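Local structure of glucose 1-dehydrogenase (Haloferax mediterranei, 2VWP) at residues A[176-181]-A[245-250]; A[201-206]-A[238-243]; A[269-274]-A[296-301]. The protein catalyses the zinc-dependent oxidation of D-glucose and related aldose sugars, with NADP(+) preferred over NAD(+) as electron acceptor. All coordinates share one frame; numbering follows the deposited sequence.

Contact 1 of 3, residues A[176-181]-A[245-250]. With NDP (NADPH dihydro-nicotinamide-adenine-dinucleotide phosphate), chain B.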
loop_
_atom_site.group_PDB
_atom_site.type_symbol
_atom_site.label_atom_id
_atom_site.label_comp_id
_atom_site.label_asym_id
_atom_site.label_seq_id
_atom_site.Cartn_x
_atom_site.Cartn_y
_atom_site.Cartn_z
ATOM N N ALA A 176 -4.963 -12.016 -11.678
ATOM C CA ALA A 176 -5.790 -10.981 -11.073
ATOM C C ALA A 176 -7.141 -11.528 -10.644
ATOM O O ALA A 176 -7.754 -12.364 -11.324
ATOM C CB ALA A 176 -5.948 -9.752 -12.008
ATOM N N PHE A 177 -7.609 -11.015 -9.520
ATOM C CA PHE A 177 -8.802 -11.516 -8.864
ATOM C C PHE A 177 -9.677 -10.319 -8.482
ATOM O O PHE A 177 -9.301 -9.504 -7.629
ATOM C CB PHE A 177 -8.350 -12.320 -7.632
ATOM C CG PHE A 177 -9.458 -13.048 -6.891
ATOM C CD1 PHE A 177 -10.692 -13.343 -7.496
ATOM C CD2 PHE A 177 -9.227 -13.496 -5.588
ATOM C CE1 PHE A 177 -11.686 -14.038 -6.810
ATOM C CE2 PHE A 177 -10.232 -14.192 -4.871
ATOM C CZ PHE A 177 -11.454 -14.468 -5.494
ATOM N N VAL A 178 -10.828 -10.192 -9.137
ATOM C CA VAL A 178 -11.806 -9.165 -8.769
ATOM C C VAL A 178 -12.794 -9.730 -7.750
ATOM O O VAL A 178 -13.444 -10.741 -7.990
ATOM C CB VAL A 178 -12.601 -8.624 -9.984
ATOM C CG1 VAL A 178 -13.654 -7.596 -9.518
ATOM C CG2 VAL A 178 -11.670 -8.005 -11.026
ATOM N N LEU A 179 -12.929 -9.060 -6.616
ATOM C CA LEU A 179 -13.902 -9.467 -5.644
ATOM C C LEU A 179 -15.145 -8.638 -5.887
ATOM O O LEU A 179 -15.124 -7.419 -5.705
ATOM C CB LEU A 179 -13.370 -9.261 -4.216
ATOM C CG LEU A 179 -11.926 -9.648 -3.918
ATOM C CD1 LEU A 179 -11.606 -9.442 -2.435
ATOM C CD2 LEU A 179 -11.658 -11.078 -4.311
ATOM N N GLY A 180 -16.234 -9.279 -6.319
ATOM C CA GLY A 180 -17.463 -8.520 -6.600
ATOM C C GLY A 180 -17.899 -8.616 -8.045
ATOM O O GLY A 180 -17.078 -8.466 -8.966
ATOM N N ASN A 181 -19.202 -8.826 -8.235
ATOM C CA ASN A 181 -19.806 -8.989 -9.561
ATOM C C ASN A 181 -20.885 -7.934 -9.815
ATOM O O ASN A 181 -21.821 -8.156 -10.580
ATOM C CB ASN A 181 -20.387 -10.408 -9.715
ATOM C CG ASN A 181 -21.443 -10.732 -8.640
ATOM O OD1 ASN A 181 -21.319 -10.325 -7.483
ATOM N ND2 ASN A 181 -22.495 -11.441 -9.037
ATOM N N PHE A 245 -2.575 -9.626 -8.140
ATOM C CA PHE A 245 -3.426 -8.456 -7.965
ATOM C C PHE A 245 -4.835 -8.829 -7.527
ATOM O O PHE A 245 -5.464 -9.741 -8.095
ATOM C CB PHE A 245 -3.465 -7.602 -9.247
ATOM C CG PHE A 245 -4.272 -6.340 -9.103
ATOM C CD1 PHE A 245 -3.887 -5.350 -8.197
ATOM C CD2 PHE A 245 -5.432 -6.148 -9.850
ATOM C CE1 PHE A 245 -4.648 -4.201 -8.041
ATOM C CE2 PHE A 245 -6.195 -5.000 -9.698
ATOM C CZ PHE A 245 -5.807 -4.025 -8.796
ATOM N N ILE A 246 -5.314 -8.117 -6.510
ATOM C CA ILE A 246 -6.677 -8.247 -6.028
ATOM C C ILE A 246 -7.339 -6.876 -6.053
ATOM O O ILE A 246 -6.785 -5.889 -5.561
ATOM C CB ILE A 246 -6.766 -8.849 -4.597
ATOM C CG1 ILE A 246 -6.319 -10.322 -4.588
ATOM C CG2 ILE A 246 -8.192 -8.753 -4.073
ATOM C CD1 ILE A 246 -6.221 -10.939 -3.188
ATOM N N TYR A 247 -8.519 -6.821 -6.663
ATOM C CA TYR A 247 -9.315 -5.607 -6.693
ATOM C C TYR A 247 -10.587 -5.879 -5.933
ATOM O O TYR A 247 -11.430 -6.648 -6.392
ATOM C CB TYR A 247 -9.612 -5.250 -8.147
ATOM C CG TYR A 247 -10.337 -3.945 -8.385
ATOM C CD1 TYR A 247 -11.717 -3.844 -8.195
ATOM C CD2 TYR A 247 -9.653 -2.820 -8.872
ATOM C CE1 TYR A 247 -12.393 -2.656 -8.451
ATOM C CE2 TYR A 247 -10.336 -1.634 -9.145
ATOM C CZ TYR A 247 -11.693 -1.561 -8.928
ATOM O OH TYR A 247 -12.375 -0.394 -9.198
ATOM N N GLU A 248 -10.732 -5.231 -4.777
ATOM C CA GLU A 248 -11.882 -5.439 -3.919
ATOM C C GLU A 248 -13.027 -4.476 -4.240
ATOM O O GLU A 248 -12.874 -3.254 -4.148
ATOM C CB GLU A 248 -11.471 -5.375 -2.442
ATOM C CG GLU A 248 -12.634 -5.535 -1.462
ATOM C CD GLU A 248 -13.384 -4.262 -1.220
ATOM O OE1 GLU A 248 -12.741 -3.214 -1.013
ATOM O OE2 GLU A 248 -14.629 -4.296 -1.195
ATOM N N ALA A 249 -14.175 -5.046 -4.614
ATOM C CA ALA A 249 -15.382 -4.276 -4.946
ATOM C C ALA A 249 -16.643 -4.963 -4.391
ATOM O O ALA A 249 -17.675 -5.055 -5.084
ATOM C CB ALA A 249 -15.492 -4.083 -6.473
ATOM N N THR A 250 -16.550 -5.456 -3.151
ATOM C CA THR A 250 -17.700 -6.095 -2.483
ATOM C C THR A 250 -18.266 -5.218 -1.380
ATOM O O THR A 250 -19.460 -5.270 -1.090
ATOM C CB THR A 250 -17.343 -7.482 -1.863
ATOM O OG1 THR A 250 -16.245 -7.331 -0.949
ATOM C CG2 THR A 250 -16.977 -8.504 -2.941
HETATM P PA NDP B . -22.547 -3.814 -5.751
HETATM O O1A NDP B . -23.568 -3.839 -6.829
HETATM O O2A NDP B . -23.152 -3.941 -4.386
HETATM O O5B NDP B . -21.491 -4.997 -5.991
HETATM C C5B NDP B . -21.020 -5.749 -4.908
HETATM C C4B NDP B . -21.109 -7.199 -5.323
HETATM O O4B NDP B . -20.357 -7.934 -4.394
HETATM C C3B NDP B . -22.546 -7.727 -5.306
HETATM O O3B NDP B . -22.906 -8.221 -6.590
HETATM C C2B NDP B . -22.526 -8.798 -4.226
HETATM O O2B NDP B . -23.166 -9.994 -4.602
HETATM C C1B NDP B . -21.043 -9.108 -4.084
HETATM N N9A NDP B . -20.705 -9.561 -2.731
HETATM C C8A NDP B . -20.898 -8.922 -1.523
HETATM N N7A NDP B . -20.426 -9.740 -0.545
HETATM C C5A NDP B . -19.953 -10.880 -1.125
HETATM C C6A NDP B . -19.370 -12.046 -0.627
HETATM N N6A NDP B . -19.307 -12.286 0.691
HETATM N N1A NDP B . -18.992 -13.032 -1.522
HETATM C C2A NDP B . -19.179 -12.894 -2.879
HETATM N N3A NDP B . -19.741 -11.748 -3.362
HETATM C C4A NDP B . -20.123 -10.769 -2.502
HETATM O O3 NDP B . -21.692 -2.434 -5.908
HETATM P PN NDP B . -20.674 -1.973 -7.109
HETATM O O1N NDP B . -20.074 -3.106 -7.854
HETATM O O2N NDP B . -21.289 -0.890 -7.922
HETATM O O5D NDP B . -19.553 -1.353 -6.111
HETATM C C5D NDP B . -18.769 -2.229 -5.307
HETATM C C4D NDP B . -18.315 -1.627 -3.967
HETATM O O4D NDP B . -17.425 -0.556 -4.225
HETATM C C3D NDP B . -19.434 -1.088 -3.071
HETATM O O3D NDP B . -19.125 -1.297 -1.701
HETATM C C2D NDP B . -19.405 0.404 -3.332
HETATM O O2D NDP B . -19.781 1.147 -2.197
HETATM C C1D NDP B . -17.930 0.633 -3.646
HETATM N N1N NDP B . -17.694 1.740 -4.569
HETATM C C2N NDP B . -16.583 2.487 -4.317
HETATM C C3N NDP B . -16.114 3.458 -5.188
HETATM C C7N NDP B . -14.868 4.230 -4.809
HETATM O O7N NDP B . -14.558 5.370 -5.553
HETATM N N7N NDP B . -14.088 3.819 -3.793
HETATM C C4N NDP B . -16.854 3.748 -6.486
HETATM C C5N NDP B . -18.062 2.854 -6.665
HETATM C C6N NDP B . -18.427 1.898 -5.715
HETATM P P2B NDP B . -24.736 -10.260 -4.356
HETATM O O1X NDP B . -25.566 -9.267 -5.136
HETATM O O2X NDP B . -25.075 -10.056 -2.894
HETATM O O3X NDP B . -24.890 -11.690 -4.843
#
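Ala176 CB lies at the edge of the Phe245 ring, near its plane and 4.2 Å from CD2, while the backbone N of Tyr247 stands above one face, offset toward the rim. The Phe177 ring is met from within its own strand: Leu179 CD2 sits over the centre of one face, 3.4 Å above the plane. With Phe177 CG anti to the backbone N (chi1 -174°), the ring swings away from the partner strand, and its CB is left to touch Ile246 CG1. Leu179 reaches across instead, CG and CD1 both against Ile246 CG2 (3.8 Å from CG) and CD1 close to Glu248 CB. Between the two layers of side chains, the parallel strands are joined by alternating backbone bonds, the straightest from Leu179 N to Tyr247 O (2.8 Å, 169° at the hydrogen). Past the strand ends, Gly180 begins what is consistent with the glycine-rich turn of a Rossmann fold; a side chain there would collide with Ala249 O. Thr250 CG2 packs 3.5 Å from Leu179 C, and Asn181 OD1 accepts a 2.8 Å hydrogen bond from O3B of the NADPH. Glu248 OE2 receives Thr250 N from above the carboxylate plane and also Gly251 N. Helices 149-165 and 183-194 flank the Ala176, Val178, Phe245 and Tyr247 face, Tyr247 OH bonding Thr155, while strand 201-206 lines the far side of strand 175-179.

Contact 2 of 3, residues A[201-206]-A[238-243]. With NDP (NADPH dihydro-nicotinamide-adenine-dinucleotide phosphate), chain B.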
loop_
_atom_site.group_PDB
_atom_site.type_symbol
_atom_site.label_atom_id
_atom_site.label_comp_id
_atom_site.label_asym_id
_atom_site.label_seq_id
_atom_site.Cartn_x
_atom_site.Cartn_y
_atom_site.Cartn_z
ATOM N N ASN A 201 -4.242 -15.180 -16.018
ATOM C CA ASN A 201 -5.416 -15.803 -15.421
ATOM C C ASN A 201 -6.235 -14.780 -14.647
ATOM O O ASN A 201 -5.697 -14.058 -13.810
ATOM C CB ASN A 201 -5.003 -16.961 -14.513
ATOM C CG ASN A 201 -4.221 -18.042 -15.260
ATOM O OD1 ASN A 201 -4.724 -18.649 -16.201
ATOM N ND2 ASN A 201 -2.978 -18.260 -14.855
ATOM N N LEU A 202 -7.534 -14.728 -14.938
ATOM C CA LEU A 202 -8.459 -13.791 -14.288
ATOM C C LEU A 202 -9.527 -14.542 -13.493
ATOM O O LEU A 202 -9.995 -15.614 -13.901
ATOM C CB LEU A 202 -9.123 -12.851 -15.312
ATOM C CG LEU A 202 -8.249 -12.035 -16.272
ATOM C CD1 LEU A 202 -9.121 -11.414 -17.366
ATOM C CD2 LEU A 202 -7.443 -10.957 -15.579
ATOM N N TYR A 203 -9.890 -13.985 -12.344
ATOM C CA TYR A 203 -10.895 -14.571 -11.466
ATOM C C TYR A 203 -11.821 -13.470 -10.976
ATOM O O TYR A 203 -11.403 -12.323 -10.825
ATOM C CB TYR A 203 -10.230 -15.253 -10.257
ATOM C CG TYR A 203 -9.180 -16.273 -10.608
ATOM C CD1 TYR A 203 -7.887 -15.880 -10.973
ATOM C CD2 TYR A 203 -9.474 -17.643 -10.569
ATOM C CE1 TYR A 203 -6.911 -16.823 -11.305
ATOM C CE2 TYR A 203 -8.502 -18.595 -10.894
ATOM C CZ TYR A 203 -7.232 -18.183 -11.256
ATOM O OH TYR A 203 -6.271 -19.121 -11.578
ATOM N N CYS A 204 -13.079 -13.816 -10.724
ATOM C CA CYS A 204 -14.041 -12.880 -10.168
ATOM C C CYS A 204 -14.926 -13.594 -9.165
ATOM O O CYS A 204 -15.508 -14.662 -9.469
ATOM C CB CYS A 204 -14.895 -12.214 -11.273
ATOM S SG CYS A 204 -16.155 -11.052 -10.668
ATOM N N LEU A 205 -15.036 -12.988 -7.981
ATOM C CA LEU A 205 -15.787 -13.540 -6.869
ATOM C C LEU A 205 -17.217 -13.032 -6.834
ATOM O O LEU A 205 -17.470 -11.833 -6.968
ATOM C CB LEU A 205 -15.081 -13.199 -5.537
ATOM C CG LEU A 205 -15.656 -13.864 -4.276
ATOM C CD1 LEU A 205 -14.917 -15.165 -4.032
ATOM C CD2 LEU A 205 -15.573 -12.942 -3.053
ATOM N N GLY A 206 -18.155 -13.961 -6.670
ATOM C CA GLY A 206 -19.558 -13.629 -6.513
ATOM C C GLY A 206 -20.197 -14.700 -5.643
ATOM O O GLY A 206 -19.496 -15.552 -5.076
ATOM N N ASP A 238 -5.409 -22.347 -2.320
ATOM C CA ASP A 238 -5.487 -23.814 -2.310
ATOM C C ASP A 238 -6.135 -24.325 -3.601
ATOM O O ASP A 238 -5.533 -25.091 -4.356
ATOM C CB ASP A 238 -6.312 -24.322 -1.114
ATOM C CG ASP A 238 -5.682 -24.006 0.246
ATOM O OD1 ASP A 238 -4.433 -23.869 0.358
ATOM O OD2 ASP A 238 -6.462 -23.930 1.225
ATOM N N VAL A 239 -7.366 -23.870 -3.833
ATOM C CA VAL A 239 -8.210 -24.286 -4.953
ATOM C C VAL A 239 -7.668 -23.803 -6.303
ATOM O O VAL A 239 -7.729 -24.515 -7.302
ATOM C CB VAL A 239 -9.660 -23.797 -4.731
ATOM C CG1 VAL A 239 -10.581 -24.251 -5.859
ATOM C CG2 VAL A 239 -10.185 -24.283 -3.376
ATOM N N TYR A 240 -7.115 -22.600 -6.335
ATOM C CA TYR A 240 -6.688 -22.026 -7.605
ATOM C C TYR A 240 -5.205 -21.703 -7.628
ATOM O O TYR A 240 -4.383 -22.555 -7.969
ATOM C CB TYR A 240 -7.551 -20.796 -7.947
ATOM C CG TYR A 240 -9.010 -21.158 -8.126
ATOM C CD1 TYR A 240 -9.421 -21.890 -9.245
ATOM C CD2 TYR A 240 -9.966 -20.807 -7.178
ATOM C CE1 TYR A 240 -10.751 -22.248 -9.428
ATOM C CE2 TYR A 240 -11.307 -21.156 -7.355
ATOM C CZ TYR A 240 -11.680 -21.889 -8.490
ATOM O OH TYR A 240 -12.978 -22.260 -8.706
ATOM N N GLU A 241 -4.880 -20.458 -7.285
ATOM C CA GLU A 241 -3.505 -19.994 -7.181
ATOM C C GLU A 241 -3.484 -18.711 -6.357
ATOM O O GLU A 241 -4.531 -18.096 -6.082
ATOM C CB GLU A 241 -2.898 -19.733 -8.568
ATOM C CG GLU A 241 -3.518 -18.541 -9.332
ATOM C CD GLU A 241 -2.958 -18.375 -10.732
ATOM O OE1 GLU A 241 -1.717 -18.256 -10.902
ATOM O OE2 GLU A 241 -3.774 -18.359 -11.683
ATOM N N GLN A 242 -2.280 -18.324 -5.958
ATOM C CA GLN A 242 -2.049 -17.038 -5.325
ATOM C C GLN A 242 -2.192 -15.948 -6.358
ATOM O O GLN A 242 -1.724 -16.098 -7.491
ATOM C CB GLN A 242 -0.647 -17.005 -4.728
ATOM C CG GLN A 242 -0.537 -17.806 -3.464
ATOM C CD GLN A 242 0.878 -17.835 -2.973
ATOM O OE1 GLN A 242 1.754 -18.430 -3.606
ATOM N NE2 GLN A 242 1.119 -17.171 -1.853
ATOM N N MET A 243 -2.845 -14.855 -5.952
ATOM C CA MET A 243 -3.203 -13.750 -6.854
ATOM C C MET A 243 -2.243 -12.576 -6.706
ATOM O O MET A 243 -2.130 -12.016 -5.608
ATOM C CB MET A 243 -4.637 -13.274 -6.548
ATOM C CG MET A 243 -5.708 -14.360 -6.593
ATOM S SD MET A 243 -5.852 -15.174 -8.197
ATOM C CE MET A 243 -7.108 -16.381 -7.776
HETATM P PA NDP B . -22.547 -3.814 -5.751
HETATM O O1A NDP B . -23.568 -3.839 -6.829
HETATM O O2A NDP B . -23.152 -3.941 -4.386
HETATM O O5B NDP B . -21.491 -4.997 -5.991
HETATM C C5B NDP B . -21.020 -5.749 -4.908
HETATM C C4B NDP B . -21.109 -7.199 -5.323
HETATM O O4B NDP B . -20.357 -7.934 -4.394
HETATM C C3B NDP B . -22.546 -7.727 -5.306
HETATM O O3B NDP B . -22.906 -8.221 -6.590
HETATM C C2B NDP B . -22.526 -8.798 -4.226
HETATM O O2B NDP B . -23.166 -9.994 -4.602
HETATM C C1B NDP B . -21.043 -9.108 -4.084
HETATM N N9A NDP B . -20.705 -9.561 -2.731
HETATM C C8A NDP B . -20.898 -8.922 -1.523
HETATM N N7A NDP B . -20.426 -9.740 -0.545
HETATM C C5A NDP B . -19.953 -10.880 -1.125
HETATM C C6A NDP B . -19.370 -12.046 -0.627
HETATM N N6A NDP B . -19.307 -12.286 0.691
HETATM N N1A NDP B . -18.992 -13.032 -1.522
HETATM C C2A NDP B . -19.179 -12.894 -2.879
HETATM N N3A NDP B . -19.741 -11.748 -3.362
HETATM C C4A NDP B . -20.123 -10.769 -2.502
HETATM O O3 NDP B . -21.692 -2.434 -5.908
HETATM P PN NDP B . -20.674 -1.973 -7.109
HETATM O O1N NDP B . -20.074 -3.106 -7.854
HETATM O O2N NDP B . -21.289 -0.890 -7.922
HETATM O O5D NDP B . -19.553 -1.353 -6.111
HETATM C C5D NDP B . -18.769 -2.229 -5.307
HETATM C C4D NDP B . -18.315 -1.627 -3.967
HETATM O O4D NDP B . -17.425 -0.556 -4.225
HETATM C C3D NDP B . -19.434 -1.088 -3.071
HETATM O O3D NDP B . -19.125 -1.297 -1.701
HETATM C C2D NDP B . -19.405 0.404 -3.332
HETATM O O2D NDP B . -19.781 1.147 -2.197
HETATM C C1D NDP B . -17.930 0.633 -3.646
HETATM N N1N NDP B . -17.694 1.740 -4.569
HETATM C C2N NDP B . -16.583 2.487 -4.317
HETATM C C3N NDP B . -16.114 3.458 -5.188
HETATM C C7N NDP B . -14.868 4.230 -4.809
HETATM O O7N NDP B . -14.558 5.370 -5.553
HETATM N N7N NDP B . -14.088 3.819 -3.793
HETATM C C4N NDP B . -16.854 3.748 -6.486
HETATM C C5N NDP B . -18.062 2.854 -6.665
HETATM C C6N NDP B . -18.427 1.898 -5.715
HETATM P P2B NDP B . -24.736 -10.260 -4.356
HETATM O O1X NDP B . -25.566 -9.267 -5.136
HETATM O O2X NDP B . -25.075 -10.056 -2.894
HETATM O O3X NDP B . -24.890 -11.690 -4.843
HETATM O O HOH W 1 -1.058 -16.996 -13.227
#
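Tyr203 reaches from its strand to Tyr240, Glu241 and Met243, the link from helix 236-239 into strand 243-248. CB lies 4.1 Å from Met243 CE, with CG anti to the carbonyl carbon (chi1 -54°) to direct the ring toward that link. The same methyl lies over one ring face in a CH-pi contact, 3.5 Å from the centroid and nearest to Tyr203 CD1; Met243 SD stands obliquely 4.2 Å from the centroid, a Met-aromatic contact produced by the bend of the chain at chi2 (-60°). Farther along the ring, obliquely and on the methyl's side of its plane, Tyr203 CE2 meets CB, CG and CD1 of Tyr240, the two ring planes 57° apart. At the tip, Tyr203 OH donates a 2.6 Å hydrogen bond to the anti lone pair of Glu241 OE2, which lies in the plane of the phenol while its carboxylate stands almost perpendicular to it. Glu241 OE1 takes a bond from a water that in turn accepts from Asn201 ND2 (2.8 Å). A phenylalanine here would probably leave Glu241 OE2 without its phenolic donor, and the carboxylate less firmly fixed in rotation. The contact ties strand 201-206 to the connection between helix 236-239 and strand 243-248; Phe177 of strand 175-179 packs against Tyr203 and Met243, and Thr224 of strand 224-227 against both tyrosines.

Contact 3 of 3, residues A[269-274]-A[296-301]. With NDP (NADPH dihydro-nicotinamide-adenine-dinucleotide phosphate), chain B.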
loop_
_atom_site.group_PDB
_atom_site.type_symbol
_atom_site.label_atom_id
_atom_site.label_comp_id
_atom_site.label_asym_id
_atom_site.label_seq_id
_atom_site.Cartn_x
_atom_site.Cartn_y
_atom_site.Cartn_z
ATOM N N GLY A 269 -3.343 -5.482 -3.008
ATOM C CA GLY A 269 -4.792 -5.381 -3.018
ATOM C C GLY A 269 -5.209 -3.924 -3.151
ATOM O O GLY A 269 -4.719 -3.055 -2.412
ATOM N N ALA A 270 -6.062 -3.641 -4.133
ATOM C CA ALA A 270 -6.768 -2.372 -4.169
ATOM C C ALA A 270 -8.090 -2.561 -3.462
ATOM O O ALA A 270 -8.816 -3.498 -3.760
ATOM C CB ALA A 270 -6.999 -1.901 -5.622
ATOM N N LEU A 271 -8.404 -1.653 -2.539
ATOM C CA LEU A 271 -9.671 -1.627 -1.842
ATOM C C LEU A 271 -10.514 -0.466 -2.334
ATOM O O LEU A 271 -10.045 0.681 -2.351
ATOM C CB LEU A 271 -9.445 -1.509 -0.327
ATOM C CG LEU A 271 -8.483 -2.518 0.329
ATOM C CD1 LEU A 271 -8.405 -2.192 1.798
ATOM C CD2 LEU A 271 -8.914 -3.964 0.097
ATOM N N LEU A 272 -11.746 -0.780 -2.748
ATOM C CA LEU A 272 -12.722 0.214 -3.242
ATOM C C LEU A 272 -14.004 0.216 -2.419
ATOM O O LEU A 272 -14.783 1.185 -2.461
ATOM C CB LEU A 272 -13.090 -0.063 -4.720
ATOM C CG LEU A 272 -12.134 0.224 -5.892
ATOM C CD1 LEU A 272 -12.037 1.728 -6.142
ATOM C CD2 LEU A 272 -10.734 -0.425 -5.748
ATOM N N GLY A 273 -14.225 -0.866 -1.674
ATOM C CA GLY A 273 -15.453 -1.044 -0.883
ATOM C C GLY A 273 -15.629 -0.054 0.243
ATOM O O GLY A 273 -14.651 0.393 0.861
ATOM N N VAL A 274 -16.881 0.299 0.523
ATOM C CA VAL A 274 -17.190 1.243 1.598
ATOM C C VAL A 274 -18.149 0.610 2.631
ATOM O O VAL A 274 -19.367 0.822 2.563
ATOM C CB VAL A 274 -17.748 2.601 1.051
ATOM C CG1 VAL A 274 -17.836 3.642 2.156
ATOM C CG2 VAL A 274 -16.882 3.139 -0.100
ATOM N N LYS A 296 3.889 -7.208 0.750
ATOM C CA LYS A 296 2.581 -6.941 0.148
ATOM C C LYS A 296 2.111 -5.542 0.467
ATOM O O LYS A 296 2.600 -4.927 1.412
ATOM C CB LYS A 296 1.540 -7.960 0.649
ATOM C CG LYS A 296 1.864 -9.386 0.193
ATOM C CD LYS A 296 0.989 -10.410 0.905
ATOM C CE LYS A 296 1.231 -11.813 0.325
ATOM N NZ LYS A 296 0.118 -12.722 0.743
ATOM N N ALA A 297 1.157 -5.055 -0.332
ATOM C CA ALA A 297 0.521 -3.749 -0.114
ATOM C C ALA A 297 -0.988 -3.846 -0.151
ATOM O O ALA A 297 -1.568 -4.718 -0.816
ATOM C CB ALA A 297 0.985 -2.732 -1.152
ATOM N N LEU A 298 -1.607 -2.934 0.576
ATOM C CA LEU A 298 -3.018 -2.644 0.459
ATOM C C LEU A 298 -3.149 -1.159 0.188
ATOM O O LEU A 298 -2.548 -0.320 0.893
ATOM C CB LEU A 298 -3.755 -3.007 1.742
ATOM C CG LEU A 298 -4.015 -4.467 2.091
ATOM C CD1 LEU A 298 -4.701 -4.547 3.483
ATOM C CD2 LEU A 298 -4.865 -5.170 0.998
ATOM N N VAL A 299 -3.914 -0.824 -0.846
ATOM C CA VAL A 299 -4.074 0.562 -1.235
ATOM C C VAL A 299 -5.560 0.852 -1.398
ATOM O O VAL A 299 -6.231 0.213 -2.210
ATOM C CB VAL A 299 -3.282 0.876 -2.563
ATOM C CG1 VAL A 299 -3.476 2.304 -2.994
ATOM C CG2 VAL A 299 -1.803 0.570 -2.382
ATOM N N GLY A 300 -6.070 1.799 -0.616
ATOM C CA GLY A 300 -7.477 2.240 -0.743
ATOM C C GLY A 300 -7.591 3.347 -1.771
ATOM O O GLY A 300 -6.668 4.133 -1.934
ATOM N N SER A 301 -8.720 3.413 -2.475
ATOM C CA SER A 301 -8.911 4.428 -3.510
ATOM C C SER A 301 -10.368 4.861 -3.586
ATOM O O SER A 301 -11.280 4.034 -3.498
ATOM C CB SER A 301 -8.425 3.906 -4.872
ATOM O OG SER A 301 -8.601 4.866 -5.888
HETATM P PA NDP B . -22.547 -3.814 -5.751
HETATM O O1A NDP B . -23.568 -3.839 -6.829
HETATM O O2A NDP B . -23.152 -3.941 -4.386
HETATM O O5B NDP B . -21.491 -4.997 -5.991
HETATM C C5B NDP B . -21.020 -5.749 -4.908
HETATM C C4B NDP B . -21.109 -7.199 -5.323
HETATM O O4B NDP B . -20.357 -7.934 -4.394
HETATM C C3B NDP B . -22.546 -7.727 -5.306
HETATM O O3B NDP B . -22.906 -8.221 -6.590
HETATM C C2B NDP B . -22.526 -8.798 -4.226
HETATM O O2B NDP B . -23.166 -9.994 -4.602
HETATM C C1B NDP B . -21.043 -9.108 -4.084
HETATM N N9A NDP B . -20.705 -9.561 -2.731
HETATM C C8A NDP B . -20.898 -8.922 -1.523
HETATM N N7A NDP B . -20.426 -9.740 -0.545
HETATM C C5A NDP B . -19.953 -10.880 -1.125
HETATM C C6A NDP B . -19.370 -12.046 -0.627
HETATM N N6A NDP B . -19.307 -12.286 0.691
HETATM N N1A NDP B . -18.992 -13.032 -1.522
HETATM C C2A NDP B . -19.179 -12.894 -2.879
HETATM N N3A NDP B . -19.741 -11.748 -3.362
HETATM C C4A NDP B . -20.123 -10.769 -2.502
HETATM O O3 NDP B . -21.692 -2.434 -5.908
HETATM P PN NDP B . -20.674 -1.973 -7.109
HETATM O O1N NDP B . -20.074 -3.106 -7.854
HETATM O O2N NDP B . -21.289 -0.890 -7.922
HETATM O O5D NDP B . -19.553 -1.353 -6.111
HETATM C C5D NDP B . -18.769 -2.229 -5.307
HETATM C C4D NDP B . -18.315 -1.627 -3.967
HETATM O O4D NDP B . -17.425 -0.556 -4.225
HETATM C C3D NDP B . -19.434 -1.088 -3.071
HETATM O O3D NDP B . -19.125 -1.297 -1.701
HETATM C C2D NDP B . -19.405 0.404 -3.332
HETATM O O2D NDP B . -19.781 1.147 -2.197
HETATM C C1D NDP B . -17.930 0.633 -3.646
HETATM N N1N NDP B . -17.694 1.740 -4.569
HETATM C C2N NDP B . -16.583 2.487 -4.317
HETATM C C3N NDP B . -16.114 3.458 -5.188
HETATM C C7N NDP B . -14.868 4.230 -4.809
HETATM O O7N NDP B . -14.558 5.370 -5.553
HETATM N N7N NDP B . -14.088 3.819 -3.793
HETATM C C4N NDP B . -16.854 3.748 -6.486
HETATM C C5N NDP B . -18.062 2.854 -6.665
HETATM C C6N NDP B . -18.427 1.898 -5.715
HETATM P P2B NDP B . -24.736 -10.260 -4.356
HETATM O O1X NDP B . -25.566 -9.267 -5.136
HETATM O O2X NDP B . -25.075 -10.056 -2.894
HETATM O O3X NDP B . -24.890 -11.690 -4.843
#
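Ser301 O accepts a 2.8 Å hydrogen bond from N7N, the carboxamide nitrogen of the NADPH, which also donates to Leu272 O, an atom less surely placed. Just past the ends of two parallel strands of the Rossmann-type dinucleotide-binding domain, Ser301 O, and less surely Leu272 O, thus receive the nicotinamide's carboxamide. The pairing is regular: Gly269 N to Ala297 O, Val299 N to Gly269 O (2.8 Å), Leu271 N to Val299 O, and Ser301 N to Leu271 O, the last almost in line with the carbonyl (C=O...N angle 176°). Leu298 CD2 lies over Gly269, where a side chain would strike it. On the face shared by Leu271 and Leu298 the two CD2 methyls meet at 4.3 Å. Ala297, Leu298 and Val299 pair antiparallel with a strand of the second subunit, so the sheet runs on across the dimer; Val292 and Met291 of that subunit pack on Leu271 and Leu298. Leu272, CG anti to its carbonyl carbon (chi1 -73°), brings CD1 to 3.6 Å from Ser301 O.

How the contacts relate
All three contacts belong to one six-stranded parallel sheet, ordered 224-227, 201-206, 175-179, 243-248, 267-271, 297-300, the 3-2-1-4-5-6 arrangement of the Rossmann fold. Contact 1 joins the two central strands; contact 2 anchors the neighbouring strand 201-206 to the turn leading into strand 243-248; contact 3 pairs the last two strands. Centres of contacts 1 and 2, and of 1 and 3, are 10 Å apart, those of 2 and 3 about 17 Å. Along the chain, contact 2 falls between the two segments of contact 1, and contact 3 follows both. All touch the same NADPH, contact 2 through 201-206 alone, so the carboxyl ends of neighbouring strands form the cofactor site, adenine by 201-206, nicotinamide at contact 3.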